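Local coordinates for acyl-[acyl-carrier-protein]--UDP-N-acetylglucosamine O-acyltransferase (Acinetobacter baumannii, PDB 4E6U), which catalyses the transfer of an acyl chain from acyl carrier protein to a sugar hydroxyl of UDP-N-acetylglucosamine, probably an early step of lipopolysaccharide synthesis, at residues K45-V50 / I64-S69; E82-E87 / G103-N108; D151-G156 / C165-Y170; L180-A185 / E257-G262; I199-M204 / G216-Y221. All coordinates share one frame; numbering follows the deposited sequence.

Interaction 1. Residues K45-V50 / I64-S69; sequences KLHSHV and IFQFAS. With SO4 (sulfate ion), chain C.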
# COMPACT_ATOMS: atom_id res chain seq x y z
N LYS A 45 8.67 24.17 -0.76
CA LYS A 45 8.38 23.97 0.66
C LYS A 45 8.45 22.51 1.03
O LYS A 45 7.76 21.67 0.44
CB LYS A 45 6.99 24.49 1.02
CG LYS A 45 6.55 24.17 2.46
CD LYS A 45 5.18 24.76 2.78
CE LYS A 45 4.79 24.46 4.21
NZ LYS A 45 3.49 25.10 4.58
N LEU A 46 9.30 22.22 2.01
CA LEU A 46 9.31 20.92 2.66
C LEU A 46 8.64 21.11 4.00
O LEU A 46 8.97 22.05 4.73
CB LEU A 46 10.74 20.43 2.88
CG LEU A 46 11.44 19.71 1.72
CD1 LEU A 46 11.50 20.58 0.46
CD2 LEU A 46 12.82 19.28 2.14
N HIS A 47 7.71 20.22 4.34
CA HIS A 47 7.10 20.19 5.67
C HIS A 47 8.12 19.63 6.67
O HIS A 47 9.31 19.60 6.39
CB HIS A 47 5.83 19.34 5.57
CG HIS A 47 4.74 20.03 4.82
ND1 HIS A 47 3.56 20.43 5.41
CD2 HIS A 47 4.66 20.43 3.52
CE1 HIS A 47 2.80 21.03 4.51
NE2 HIS A 47 3.45 21.05 3.36
N SER A 48 7.66 19.22 7.85
CA SER A 48 8.57 18.54 8.79
C SER A 48 8.89 17.13 8.27
O SER A 48 8.18 16.58 7.42
CB SER A 48 7.92 18.43 10.17
OG SER A 48 6.88 17.46 10.22
N HIS A 49 9.96 16.54 8.79
CA HIS A 49 10.20 15.11 8.63
C HIS A 49 10.33 14.64 7.17
O HIS A 49 9.91 13.53 6.81
CB HIS A 49 9.11 14.25 9.32
CG HIS A 49 9.06 14.39 10.80
ND1 HIS A 49 8.23 15.29 11.43
CD2 HIS A 49 9.71 13.73 11.78
CE1 HIS A 49 8.39 15.19 12.74
NE2 HIS A 49 9.27 14.25 12.98
N VAL A 50 10.94 15.47 6.33
CA VAL A 50 11.27 15.07 4.97
C VAL A 50 12.73 14.68 4.91
O VAL A 50 13.58 15.41 5.43
CB VAL A 50 10.99 16.21 3.95
CG1 VAL A 50 11.42 15.79 2.53
CG2 VAL A 50 9.49 16.58 3.98
N ILE A 64 6.54 19.28 -0.55
CA ILE A 64 6.85 17.90 -0.13
C ILE A 64 6.44 17.74 1.33
O ILE A 64 6.91 18.49 2.19
CB ILE A 64 8.34 17.58 -0.29
CG1 ILE A 64 8.82 17.91 -1.72
CG2 ILE A 64 8.61 16.10 0.05
CD1 ILE A 64 10.30 17.62 -2.02
N PHE A 65 5.59 16.75 1.59
CA PHE A 65 5.00 16.55 2.91
C PHE A 65 5.78 15.55 3.76
O PHE A 65 6.69 14.83 3.29
CB PHE A 65 3.55 16.08 2.75
CG PHE A 65 2.60 17.16 2.32
CD1 PHE A 65 2.61 17.64 1.01
CD2 PHE A 65 1.68 17.68 3.22
CE1 PHE A 65 1.70 18.64 0.60
CE2 PHE A 65 0.79 18.69 2.83
CZ PHE A 65 0.80 19.16 1.50
N GLN A 66 5.44 15.55 5.05
CA GLN A 66 6.13 14.74 6.02
C GLN A 66 6.20 13.26 5.65
O GLN A 66 5.23 12.68 5.09
CB GLN A 66 5.45 14.88 7.40
CG GLN A 66 3.92 14.64 7.42
CD GLN A 66 3.07 15.88 7.16
OE1 GLN A 66 1.83 15.83 7.33
NE2 GLN A 66 3.68 16.95 6.78
N PHE A 67 7.34 12.68 6.00
CA PHE A 67 7.61 11.25 5.86
C PHE A 67 7.80 10.83 4.40
O PHE A 67 7.80 9.63 4.10
CB PHE A 67 6.53 10.39 6.53
CG PHE A 67 6.12 10.88 7.90
CD1 PHE A 67 7.08 11.04 8.92
CD2 PHE A 67 4.79 11.16 8.18
CE1 PHE A 67 6.68 11.49 10.18
CE2 PHE A 67 4.41 11.60 9.46
CZ PHE A 67 5.34 11.76 10.44
N ALA A 68 8.01 11.79 3.52
CA ALA A 68 8.46 11.46 2.18
C ALA A 68 9.96 11.19 2.18
O ALA A 68 10.75 11.90 2.82
CB ALA A 68 8.12 12.57 1.24
N SER A 69 10.35 10.16 1.43
CA SER A 69 11.74 9.79 1.22
C SER A 69 12.08 10.12 -0.22
O SER A 69 11.61 9.46 -1.15
CB SER A 69 11.92 8.30 1.49
OG SER A 69 13.25 7.90 1.22
S SO4 C . 1.21 23.73 7.33
O1 SO4 C . 1.35 24.98 8.08
O2 SO4 C . 0.11 23.85 6.38
O3 SO4 C . 2.46 23.47 6.59
O4 SO4 C . 0.95 22.62 8.27
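Leu46 and Ile64 form a parallel bridge between successive coils of the left-handed beta-helix. Ile64 N donates a hydrogen bond to Lys45 O at 2.9 Å, and Ile64 O accepts one from His47 N. Inside the coil the packing is close and apolar: Leu46 CD1 meets Ile64 CD1 at 4.0 Å, while Val50 CG1 touches Ile64 CG2 at 3.8 Å. Around the corner, Phe67 N reaches His49 O from above the carbonyl plane, and Phe67 also packs against His49 of a second subunit. Equally close is the offset stack of the His47 ring on buried Phe65, centroids 4.0 Å apart and planes at 18°. Glu63 takes His47 NE2, and Arg95 makes a cation-pi contact with Phe65.

Toward solvent only Lys45 and His47 are partly exposed. Lys45 CE lies over the imidazole face opposite Phe65, toward its rim. Lys45, extended from a CG anti to its backbone N (chi1 173°), ends with NZ 2.8 Å from O3 of a sulfate, probably from the crystallisation liquor.

Interaction 2. Residues E82-E87 / G103-N108; sequences EETWLE and GTVQDN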
# COMPACT_ATOMS: atom_id res chain seq x y z
N GLU A 82 27.30 3.40 -7.25
CA GLU A 82 27.63 4.39 -8.27
C GLU A 82 26.90 5.72 -8.06
O GLU A 82 25.82 5.77 -7.45
CB GLU A 82 27.30 3.86 -9.66
CG GLU A 82 28.03 2.57 -10.05
CD GLU A 82 27.26 1.29 -9.72
OE1 GLU A 82 26.23 1.33 -9.01
OE2 GLU A 82 27.68 0.22 -10.19
N GLU A 83 27.49 6.80 -8.57
CA GLU A 83 26.87 8.11 -8.47
C GLU A 83 25.70 8.20 -9.42
O GLU A 83 25.86 8.13 -10.64
CB GLU A 83 27.88 9.22 -8.79
CG GLU A 83 27.31 10.61 -8.61
CD GLU A 83 28.33 11.69 -8.86
OE1 GLU A 83 28.25 12.33 -9.92
OE2 GLU A 83 29.21 11.87 -7.99
N THR A 84 24.49 8.34 -8.86
CA THR A 84 23.31 8.50 -9.69
C THR A 84 22.38 9.52 -9.03
O THR A 84 22.57 9.87 -7.88
CB THR A 84 22.54 7.20 -9.93
OG1 THR A 84 21.98 6.79 -8.69
CG2 THR A 84 23.46 6.06 -10.45
N TRP A 85 21.38 9.95 -9.79
CA TRP A 85 20.63 11.17 -9.49
C TRP A 85 19.13 10.99 -9.56
O TRP A 85 18.60 10.06 -10.19
CB TRP A 85 21.05 12.26 -10.48
CG TRP A 85 22.46 12.70 -10.27
CD1 TRP A 85 23.60 12.09 -10.73
CD2 TRP A 85 22.89 13.84 -9.51
NE1 TRP A 85 24.71 12.79 -10.30
CE2 TRP A 85 24.30 13.87 -9.57
CE3 TRP A 85 22.21 14.85 -8.82
CZ2 TRP A 85 25.05 14.87 -8.92
CZ3 TRP A 85 22.96 15.84 -8.17
CH2 TRP A 85 24.37 15.83 -8.24
N LEU A 86 18.45 11.93 -8.91
CA LEU A 86 17.04 12.19 -9.07
C LEU A 86 16.86 13.65 -9.47
O LEU A 86 17.48 14.53 -8.87
CB LEU A 86 16.25 11.91 -7.77
CG LEU A 86 14.78 12.39 -7.71
CD1 LEU A 86 13.93 11.65 -8.72
CD2 LEU A 86 14.22 12.18 -6.31
N GLU A 87 16.00 13.90 -10.45
CA GLU A 87 15.57 15.25 -10.79
C GLU A 87 14.07 15.39 -10.67
O GLU A 87 13.32 14.51 -11.11
CB GLU A 87 16.02 15.58 -12.23
CG GLU A 87 17.50 15.85 -12.36
CD GLU A 87 17.98 16.02 -13.79
OE1 GLU A 87 17.17 15.89 -14.73
OE2 GLU A 87 19.19 16.26 -13.94
N GLY A 103 18.60 6.87 -9.82
CA GLY A 103 18.76 5.93 -10.94
C GLY A 103 19.85 4.89 -10.78
O GLY A 103 20.45 4.73 -9.72
N THR A 104 20.09 4.16 -11.87
CA THR A 104 21.16 3.16 -11.91
C THR A 104 22.03 3.41 -13.13
O THR A 104 21.57 3.94 -14.15
CB THR A 104 20.62 1.71 -11.99
OG1 THR A 104 19.86 1.54 -13.19
CG2 THR A 104 19.76 1.38 -10.77
N VAL A 105 23.30 3.03 -13.03
CA VAL A 105 24.23 3.25 -14.15
C VAL A 105 23.91 2.38 -15.36
O VAL A 105 24.26 2.76 -16.47
CB VAL A 105 25.71 3.13 -13.75
CG1 VAL A 105 26.08 4.24 -12.77
CG2 VAL A 105 26.04 1.74 -13.20
N GLN A 106 23.24 1.26 -15.14
CA GLN A 106 22.83 0.36 -16.23
C GLN A 106 21.87 1.01 -17.22
O GLN A 106 21.74 0.57 -18.36
CB GLN A 106 22.21 -0.93 -15.68
CG GLN A 106 23.22 -1.90 -15.04
CD GLN A 106 23.64 -1.52 -13.62
OE1 GLN A 106 23.11 -0.58 -13.03
NE2 GLN A 106 24.60 -2.26 -13.08
N ASP A 107 21.17 2.06 -16.78
CA ASP A 107 20.30 2.82 -17.64
C ASP A 107 20.97 4.16 -17.98
O ASP A 107 21.86 4.20 -18.84
CB ASP A 107 18.91 2.97 -16.97
CG ASP A 107 17.82 3.42 -17.93
OD1 ASP A 107 18.11 4.08 -18.96
OD2 ASP A 107 16.63 3.14 -17.64
N ASN A 108 20.59 5.24 -17.30
CA ASN A 108 21.15 6.57 -17.57
C ASN A 108 21.45 7.33 -16.27
O ASN A 108 21.59 8.56 -16.28
CB ASN A 108 20.19 7.37 -18.46
CG ASN A 108 20.81 8.66 -19.01
OD1 ASN A 108 21.99 8.70 -19.36
ND2 ASN A 108 20.00 9.71 -19.09
O HOH W 1 23.85 1.47 -10.67
O HOH W 2 26.06 -1.81 -10.74
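Thr84 and Gly103 are joined through a side-chain hydroxyl, where regular strand pairing has given way to loop. Thr84 OG1 donates to Gly103 O at 2.8 Å, arriving from well above the carbonyl plane; its chi1 of 68° sets the hydroxyl between backbone N and carbonyl carbon. The neighbouring bond runs the other way, Gly103 N to Trp85 O, at 3.2 Å and with an N-H...O angle of 146°.

Further out, water does the joining. One molecule accepts from Val105 N at 2.9 Å and donates to both Glu82 OE1 and Gln106 OE1. A second donates to Glu82 OE2 at 2.7 Å and accepts from Gln106 NE2. Glu82 OE1 also takes Lys80 N, so both carboxylate oxygens have donors. Beside the waters, Val105 CG1 meets Glu82 CB at 3.4 Å, the two side chains crossing at about a right angle. Thr104 OG1 is held by Asp128. A type I turn from Thr104 to Asp107 completes the arrangement: loops that project from adjacent coils of a left-handed beta-helix.

Interaction 3. Residues D151-G156 / C165-Y170; sequences DHVIVG and CKIDSY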
# COMPACT_ATOMS: atom_id res chain seq x y z
N ASP A 151 2.42 12.62 -20.14
CA ASP A 151 1.76 13.78 -19.54
C ASP A 151 0.28 13.54 -19.38
O ASP A 151 -0.33 12.79 -20.16
CB ASP A 151 1.92 15.03 -20.42
CG ASP A 151 3.36 15.33 -20.79
OD1 ASP A 151 4.28 15.17 -19.99
OD2 ASP A 151 3.59 15.74 -21.96
N HIS A 152 -0.33 14.18 -18.39
CA HIS A 152 -1.79 14.13 -18.23
C HIS A 152 -2.33 12.72 -18.02
O HIS A 152 -3.45 12.40 -18.43
CB HIS A 152 -2.47 14.82 -19.42
CG HIS A 152 -2.20 16.28 -19.49
ND1 HIS A 152 -2.82 17.18 -18.66
CD2 HIS A 152 -1.35 16.99 -20.26
CE1 HIS A 152 -2.38 18.40 -18.94
NE2 HIS A 152 -1.48 18.30 -19.89
N VAL A 153 -1.53 11.87 -17.38
CA VAL A 153 -1.92 10.50 -17.06
C VAL A 153 -2.55 10.46 -15.66
O VAL A 153 -2.15 11.23 -14.78
CB VAL A 153 -0.68 9.58 -17.07
CG1 VAL A 153 -1.04 8.15 -16.67
CG2 VAL A 153 -0.00 9.62 -18.46
N ILE A 154 -3.54 9.60 -15.47
CA ILE A 154 -4.12 9.40 -14.14
C ILE A 154 -3.95 7.94 -13.82
O ILE A 154 -4.37 7.06 -14.59
CB ILE A 154 -5.59 9.80 -14.06
CG1 ILE A 154 -5.76 11.28 -14.40
CG2 ILE A 154 -6.20 9.45 -12.67
CD1 ILE A 154 -7.19 11.76 -14.49
N VAL A 155 -3.32 7.66 -12.68
CA VAL A 155 -3.14 6.29 -12.21
C VAL A 155 -3.97 6.09 -10.95
O VAL A 155 -3.72 6.72 -9.92
CB VAL A 155 -1.67 5.94 -11.95
CG1 VAL A 155 -1.53 4.44 -11.61
CG2 VAL A 155 -0.79 6.32 -13.16
N GLY A 156 -4.97 5.23 -11.03
CA GLY A 156 -5.87 5.00 -9.91
C GLY A 156 -5.19 4.31 -8.74
O GLY A 156 -4.17 3.65 -8.87
N CYS A 165 7.61 -0.79 -18.38
CA CYS A 165 6.39 -0.38 -19.07
C CYS A 165 6.38 1.10 -19.45
O CYS A 165 7.08 1.93 -18.83
CB CYS A 165 5.16 -0.69 -18.22
SG CYS A 165 4.79 -2.45 -18.10
N LYS A 166 5.59 1.43 -20.46
CA LYS A 166 5.43 2.79 -20.93
C LYS A 166 3.96 3.16 -20.90
O LYS A 166 3.12 2.48 -21.49
CB LYS A 166 6.01 2.93 -22.35
CG LYS A 166 7.47 2.54 -22.39
CD LYS A 166 8.08 2.57 -23.80
CE LYS A 166 9.49 2.01 -23.77
NZ LYS A 166 10.43 2.82 -22.93
N ILE A 167 3.63 4.22 -20.17
CA ILE A 167 2.26 4.65 -19.96
C ILE A 167 2.15 6.03 -20.58
O ILE A 167 2.71 7.02 -20.07
CB ILE A 167 1.92 4.73 -18.44
CG1 ILE A 167 2.38 3.46 -17.72
CG2 ILE A 167 0.44 5.04 -18.26
CD1 ILE A 167 1.76 2.16 -18.22
N ASP A 168 1.50 6.09 -21.73
CA ASP A 168 1.58 7.30 -22.53
C ASP A 168 0.51 8.34 -22.22
O ASP A 168 -0.42 8.11 -21.42
CB ASP A 168 1.67 6.94 -24.02
CG ASP A 168 3.10 6.58 -24.44
OD1 ASP A 168 4.04 6.82 -23.66
OD2 ASP A 168 3.30 6.09 -25.56
N SER A 169 0.65 9.51 -22.84
CA SER A 169 -0.14 10.67 -22.43
C SER A 169 -1.63 10.49 -22.53
O SER A 169 -2.11 9.81 -23.45
CB SER A 169 0.31 11.91 -23.20
OG SER A 169 1.66 12.19 -22.92
N TYR A 170 -2.36 11.07 -21.58
CA TYR A 170 -3.83 11.09 -21.55
C TYR A 170 -4.48 9.74 -21.27
O TYR A 170 -5.70 9.60 -21.36
CB TYR A 170 -4.42 11.70 -22.84
CG TYR A 170 -3.85 13.04 -23.21
CD1 TYR A 170 -2.96 13.16 -24.28
CD2 TYR A 170 -4.19 14.20 -22.50
CE1 TYR A 170 -2.42 14.41 -24.63
CE2 TYR A 170 -3.66 15.44 -22.84
CZ TYR A 170 -2.77 15.53 -23.90
OH TYR A 170 -2.26 16.77 -24.23
O HOH W 3 2.32 14.40 -24.33
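His152 and Tyr170 sit at equivalent corners of adjacent coils of the left-handed beta-helix, both with positive phi. Their rings are almost parallel, planes at 5°, but slid so far that they barely overlap; the real touch is Tyr170 CD2 on His152 CB at 3.6 Å. Beside them the backbone is joined by Tyr170 N to Asp151 O, 3.0 Å. Ser169 OG, anti to its carbonyl carbon, accepts a nearly straight hydrogen bond (169°) from Asp151 N at 2.9 Å. Val153 turns inward and uses both branches: CG2 rests 3.3 Å from Asp168 O, and CG1 meets Ile167 CG2 at 3.8 Å, the two side chains crossing at about a right angle.

The next shell sets these groups in place. His134, one coil earlier, lies nearly parallel to the His152 ring and carries the row of corner side chains onward. Asp133 N holds Asp151 OD1, and Ser255 of helix 250-258 holds Asp168 OD2. A water 2.7 Å from Ser169 OG donates to Asp151 OD2 at 3.0 Å.

Interaction 4. Residues L180-A185 / E257-G262; sequences LKDVPA and EQSERG. With EDO (1,2-ethanediol), chain I.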
# COMPACT_ATOMS: atom_id res chain seq x y z
N LEU A 180 1.12 -4.74 -16.75
CA LEU A 180 2.28 -5.56 -17.09
C LEU A 180 2.85 -5.26 -18.47
O LEU A 180 3.94 -5.74 -18.81
CB LEU A 180 1.93 -7.06 -17.01
CG LEU A 180 1.42 -7.57 -15.67
CD1 LEU A 180 1.05 -9.05 -15.80
CD2 LEU A 180 2.45 -7.36 -14.58
N LYS A 181 2.12 -4.47 -19.25
CA LYS A 181 2.51 -4.10 -20.61
C LYS A 181 2.21 -2.62 -20.83
O LYS A 181 1.69 -1.95 -19.93
CB LYS A 181 1.79 -4.98 -21.64
CG LYS A 181 2.23 -6.44 -21.58
CD LYS A 181 1.62 -7.24 -22.70
CE LYS A 181 2.07 -8.67 -22.64
NZ LYS A 181 1.29 -9.48 -23.63
N ASP A 182 2.53 -2.11 -22.01
CA ASP A 182 2.41 -0.67 -22.24
C ASP A 182 0.97 -0.24 -22.38
O ASP A 182 0.13 -1.01 -22.90
CB ASP A 182 3.16 -0.28 -23.51
CG ASP A 182 4.65 -0.40 -23.38
OD1 ASP A 182 5.18 -0.74 -22.28
OD2 ASP A 182 5.31 -0.15 -24.41
N VAL A 183 0.67 0.98 -21.94
CA VAL A 183 -0.65 1.56 -22.11
C VAL A 183 -0.52 2.73 -23.07
O VAL A 183 0.07 3.75 -22.74
CB VAL A 183 -1.26 2.01 -20.76
CG1 VAL A 183 -2.65 2.62 -20.96
CG2 VAL A 183 -1.34 0.82 -19.80
N PRO A 184 -1.08 2.58 -24.27
CA PRO A 184 -0.90 3.64 -25.26
C PRO A 184 -1.62 4.94 -24.92
O PRO A 184 -2.51 4.98 -24.04
CB PRO A 184 -1.50 3.01 -26.54
CG PRO A 184 -1.40 1.57 -26.32
CD PRO A 184 -1.69 1.37 -24.86
N ALA A 185 -1.24 6.00 -25.63
CA ALA A 185 -1.84 7.32 -25.48
C ALA A 185 -3.35 7.24 -25.55
O ALA A 185 -3.89 6.49 -26.38
CB ALA A 185 -1.31 8.28 -26.56
N GLU A 257 5.05 2.18 -31.74
CA GLU A 257 6.41 2.12 -32.27
C GLU A 257 7.46 2.04 -31.16
O GLU A 257 8.50 1.42 -31.32
CB GLU A 257 6.67 3.32 -33.18
CG GLU A 257 5.85 3.23 -34.46
CD GLU A 257 6.15 4.27 -35.52
OE1 GLU A 257 6.54 5.41 -35.19
OE2 GLU A 257 5.96 3.93 -36.71
N GLN A 258 7.15 2.64 -30.01
CA GLN A 258 8.13 2.75 -28.92
C GLN A 258 8.07 1.59 -27.94
O GLN A 258 8.96 1.41 -27.10
CB GLN A 258 7.96 4.08 -28.19
CG GLN A 258 8.40 5.26 -29.03
CD GLN A 258 7.90 6.60 -28.49
OE1 GLN A 258 7.21 6.66 -27.46
NE2 GLN A 258 8.25 7.67 -29.19
N SER A 259 7.02 0.78 -28.05
CA SER A 259 6.78 -0.30 -27.10
C SER A 259 7.92 -1.32 -27.03
O SER A 259 8.43 -1.74 -28.06
CB SER A 259 5.47 -1.00 -27.44
OG SER A 259 5.19 -2.04 -26.51
N GLU A 260 8.30 -1.70 -25.81
CA GLU A 260 9.28 -2.76 -25.59
C GLU A 260 8.64 -4.02 -25.02
O GLU A 260 9.05 -5.14 -25.32
CB GLU A 260 10.41 -2.27 -24.68
CG GLU A 260 11.41 -1.37 -25.41
CD GLU A 260 12.51 -0.83 -24.52
OE1 GLU A 260 13.22 0.08 -24.99
OE2 GLU A 260 12.68 -1.31 -23.36
N ARG A 261 7.61 -3.84 -24.19
CA ARG A 261 6.98 -4.97 -23.53
C ARG A 261 5.73 -5.45 -24.25
O ARG A 261 5.07 -6.39 -23.80
CB ARG A 261 6.65 -4.62 -22.08
CG ARG A 261 7.90 -4.52 -21.23
CD ARG A 261 7.58 -4.36 -19.77
NE ARG A 261 6.70 -5.41 -19.26
CZ ARG A 261 7.09 -6.63 -18.89
NH1 ARG A 261 8.37 -6.99 -18.97
NH2 ARG A 261 6.19 -7.49 -18.43
N GLY A 262 5.42 -4.82 -25.38
CA GLY A 262 4.13 -5.03 -26.01
C GLY A 262 3.08 -4.20 -25.28
O GLY A 262 3.41 -3.45 -24.36
C1 EDO I . 10.15 -9.62 -16.69
O1 EDO I . 10.73 -8.33 -16.92
C2 EDO I . 9.55 -10.13 -17.99
O2 EDO I . 8.14 -10.32 -17.83
O HOH W 4 7.72 -1.13 -22.81
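Arg261 reaches Leu180 through a chi3 of 55°, which turns NE off a chain extended as far as CD. The flank of the guanidinium then faces the backbone carbonyl. NE at 2.8 Å and NH2 at 2.9 Å both donate to Leu180 O, a side-on two-nitrogen grip on a single atom that lies in the guanidinium plane. NH2 also has a weak bond to a 1,2-ethanediol molecule, probably from the crystallisation liquor.

Ser259 OG is anti to its backbone N (chi1 -179°) and donates a hydrogen bond to Asp182 OD2 at 2.8 Å, coming from 58° above the carboxylate plane. Asp182 N, meanwhile, donates to Gly262 O at 2.8 Å. The other carboxylate oxygen, Asp182 OD1, takes a water at 2.6 Å that in turn accepts from Glu260 N, and it also receives Lys166 N. With these donors around a buried group, the carboxylate is probably kept ionised. Gly262 has a positive phi, at backbone angles where a CB would press on the carbonyl O of Arg261, and Lys181 CB packs on Gly262 O at 3.5 Å.

The segment 257-262 leaves helix 250-258 and runs back beside the last coil of the beta-helix. Val183 continues the backbone pairing with Lys166 and Asp168, Arg261 touches His162 and Cys165, and Pro184 lies against Leu252, Ser255 and Leu256 of that helix.

Interaction 5. Residues I199-M204 / G216-Y221; sequences INIEGM and GLREAY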
# COMPACT_ATOMS: atom_id res chain seq x y z
N ILE A 199 -11.08 4.45 -25.32
CA ILE A 199 -10.38 5.72 -25.39
C ILE A 199 -10.91 6.61 -24.28
O ILE A 199 -12.08 6.48 -23.89
CB ILE A 199 -10.63 6.40 -26.79
CG1 ILE A 199 -9.93 5.62 -27.92
CG2 ILE A 199 -10.20 7.85 -26.79
CD1 ILE A 199 -8.40 5.61 -27.85
N ASN A 200 -10.05 7.48 -23.77
CA ASN A 200 -10.42 8.47 -22.76
C ASN A 200 -11.28 9.56 -23.39
O ASN A 200 -10.83 10.69 -23.60
CB ASN A 200 -9.14 9.03 -22.13
CG ASN A 200 -9.41 9.93 -20.95
OD1 ASN A 200 -10.54 10.03 -20.47
ND2 ASN A 200 -8.37 10.61 -20.48
N ILE A 201 -12.52 9.21 -23.70
CA ILE A 201 -13.44 10.09 -24.43
C ILE A 201 -13.80 11.33 -23.60
O ILE A 201 -13.67 12.46 -24.08
CB ILE A 201 -14.71 9.33 -24.91
CG1 ILE A 201 -14.34 8.33 -26.01
CG2 ILE A 201 -15.78 10.30 -25.41
CD1 ILE A 201 -15.36 7.19 -26.21
N GLU A 202 -14.22 11.10 -22.36
CA GLU A 202 -14.61 12.18 -21.46
C GLU A 202 -13.42 13.09 -21.19
O GLU A 202 -13.54 14.32 -21.22
CB GLU A 202 -15.17 11.62 -20.15
N GLY A 203 -12.26 12.47 -20.94
CA GLY A 203 -11.01 13.19 -20.74
C GLY A 203 -10.65 14.09 -21.90
O GLY A 203 -10.24 15.23 -21.69
N MET A 204 -10.82 13.60 -23.14
CA MET A 204 -10.48 14.41 -24.31
C MET A 204 -11.58 15.42 -24.67
O MET A 204 -11.28 16.47 -25.24
CB MET A 204 -10.04 13.55 -25.52
CG MET A 204 -11.15 12.70 -26.18
SD MET A 204 -10.58 11.53 -27.45
CE MET A 204 -9.11 10.86 -26.68
N GLY A 216 -11.96 9.54 -35.01
CA GLY A 216 -10.69 9.02 -35.53
C GLY A 216 -9.94 8.17 -34.51
O GLY A 216 -9.41 7.11 -34.83
N LEU A 217 -9.88 8.64 -33.27
CA LEU A 217 -9.18 7.90 -32.23
C LEU A 217 -9.92 6.61 -31.86
O LEU A 217 -9.28 5.61 -31.57
CB LEU A 217 -8.94 8.79 -31.00
CG LEU A 217 -8.11 10.06 -31.27
CD1 LEU A 217 -8.07 10.93 -30.04
CD2 LEU A 217 -6.70 9.72 -31.73
N ARG A 218 -11.24 6.64 -31.91
CA ARG A 218 -12.04 5.44 -31.69
C ARG A 218 -11.81 4.40 -32.79
O ARG A 218 -11.70 3.21 -32.51
CB ARG A 218 -13.52 5.78 -31.57
CG ARG A 218 -13.83 6.56 -30.29
CD ARG A 218 -15.23 7.11 -30.27
NE ARG A 218 -16.21 6.06 -29.99
CZ ARG A 218 -17.43 6.29 -29.51
NH1 ARG A 218 -17.82 7.54 -29.24
NH2 ARG A 218 -18.26 5.28 -29.29
N GLU A 219 -11.70 4.86 -34.03
CA GLU A 219 -11.38 3.95 -35.14
C GLU A 219 -9.98 3.38 -34.98
O GLU A 219 -9.77 2.18 -35.18
CB GLU A 219 -11.51 4.66 -36.49
CG GLU A 219 -12.93 5.12 -36.83
CD GLU A 219 -12.98 5.98 -38.09
OE1 GLU A 219 -14.05 6.00 -38.74
OE2 GLU A 219 -11.96 6.63 -38.42
N ALA A 220 -9.04 4.23 -34.56
CA ALA A 220 -7.69 3.78 -34.31
C ALA A 220 -7.67 2.71 -33.21
O ALA A 220 -6.97 1.70 -33.33
CB ALA A 220 -6.79 4.97 -33.94
N TYR A 221 -8.45 2.94 -32.15
CA TYR A 221 -8.58 1.98 -31.07
C TYR A 221 -9.08 0.63 -31.60
O TYR A 221 -8.53 -0.42 -31.26
CB TYR A 221 -9.52 2.52 -29.97
CG TYR A 221 -9.65 1.56 -28.82
CD1 TYR A 221 -8.85 1.72 -27.68
CD2 TYR A 221 -10.53 0.49 -28.87
CE1 TYR A 221 -8.94 0.82 -26.61
CE2 TYR A 221 -10.62 -0.41 -27.80
CZ TYR A 221 -9.83 -0.23 -26.68
OH TYR A 221 -9.92 -1.13 -25.63
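Ile199 and Arg218 mark the nearest backbone approach, CA to CA 6.5 Å, between the end of strand 194-199 and helix 211-225 of the alpha-helical C-terminal domain. The chain turns sharply after Ile199: an inverse gamma turn is centred on Asn200, with a weak Ile201 N to Ile199 O bond. Asn200 then serves as N-cap of helix 201-206, its OD1 weakly accepting Gly203 N at 3.0 Å, while its ND2 donates to Tyr170 O from the last coils of the beta-helix. The segment 216-221 is regular helix throughout.

The side chains that meet are mostly apolar, a case of a strand end and a short helix laid on one face of a longer helix. Ile199 presents CG1 to two neighbours, Leu217 O at 3.7 Å and Tyr221 CB also at 3.7 Å, the isoleucine and tyrosine side chains sliding past each other in opposite directions. Tyr221 has CG anti to its backbone N (chi1 -178°), and its CD1 comes within 3.9 Å of Ile199 CD1. In one of two conformers, so only tentatively, Met204 CE lies 3.5 Å from Leu217 CD1. Leu217 also packs on Tyr186, Trp209 and Leu252, within the domain interior. At the exposed margin Ile201 crosses Arg218 at about a right angle, with CD1 3.7 Å above one face of the guanidinium, toward its rim, and 3.9 Å from NH1.

Interactions 1, 2 and 3 sample the beta-helix along its axis, interaction 4 ties its end to the chain's C-terminal tail, and interaction 5 lies in the helical domain. Interactions 1 and 5 are farthest apart, about 39 Å between centres. Interaction 3 connects to both 4 and 5, which do not touch each other: interactions 3 and 4, centres about 11 Å apart, share the probable bond from Lys166 N to Asp182 OD1 (2.9 Å), and interaction 3 meets interaction 5 where Tyr170 O accepts Asn200 ND2 (3.0 Å). Interaction 1 alone among the five touches other subunits of the trimer; in LpxA relatives the active sites lie between adjacent subunits.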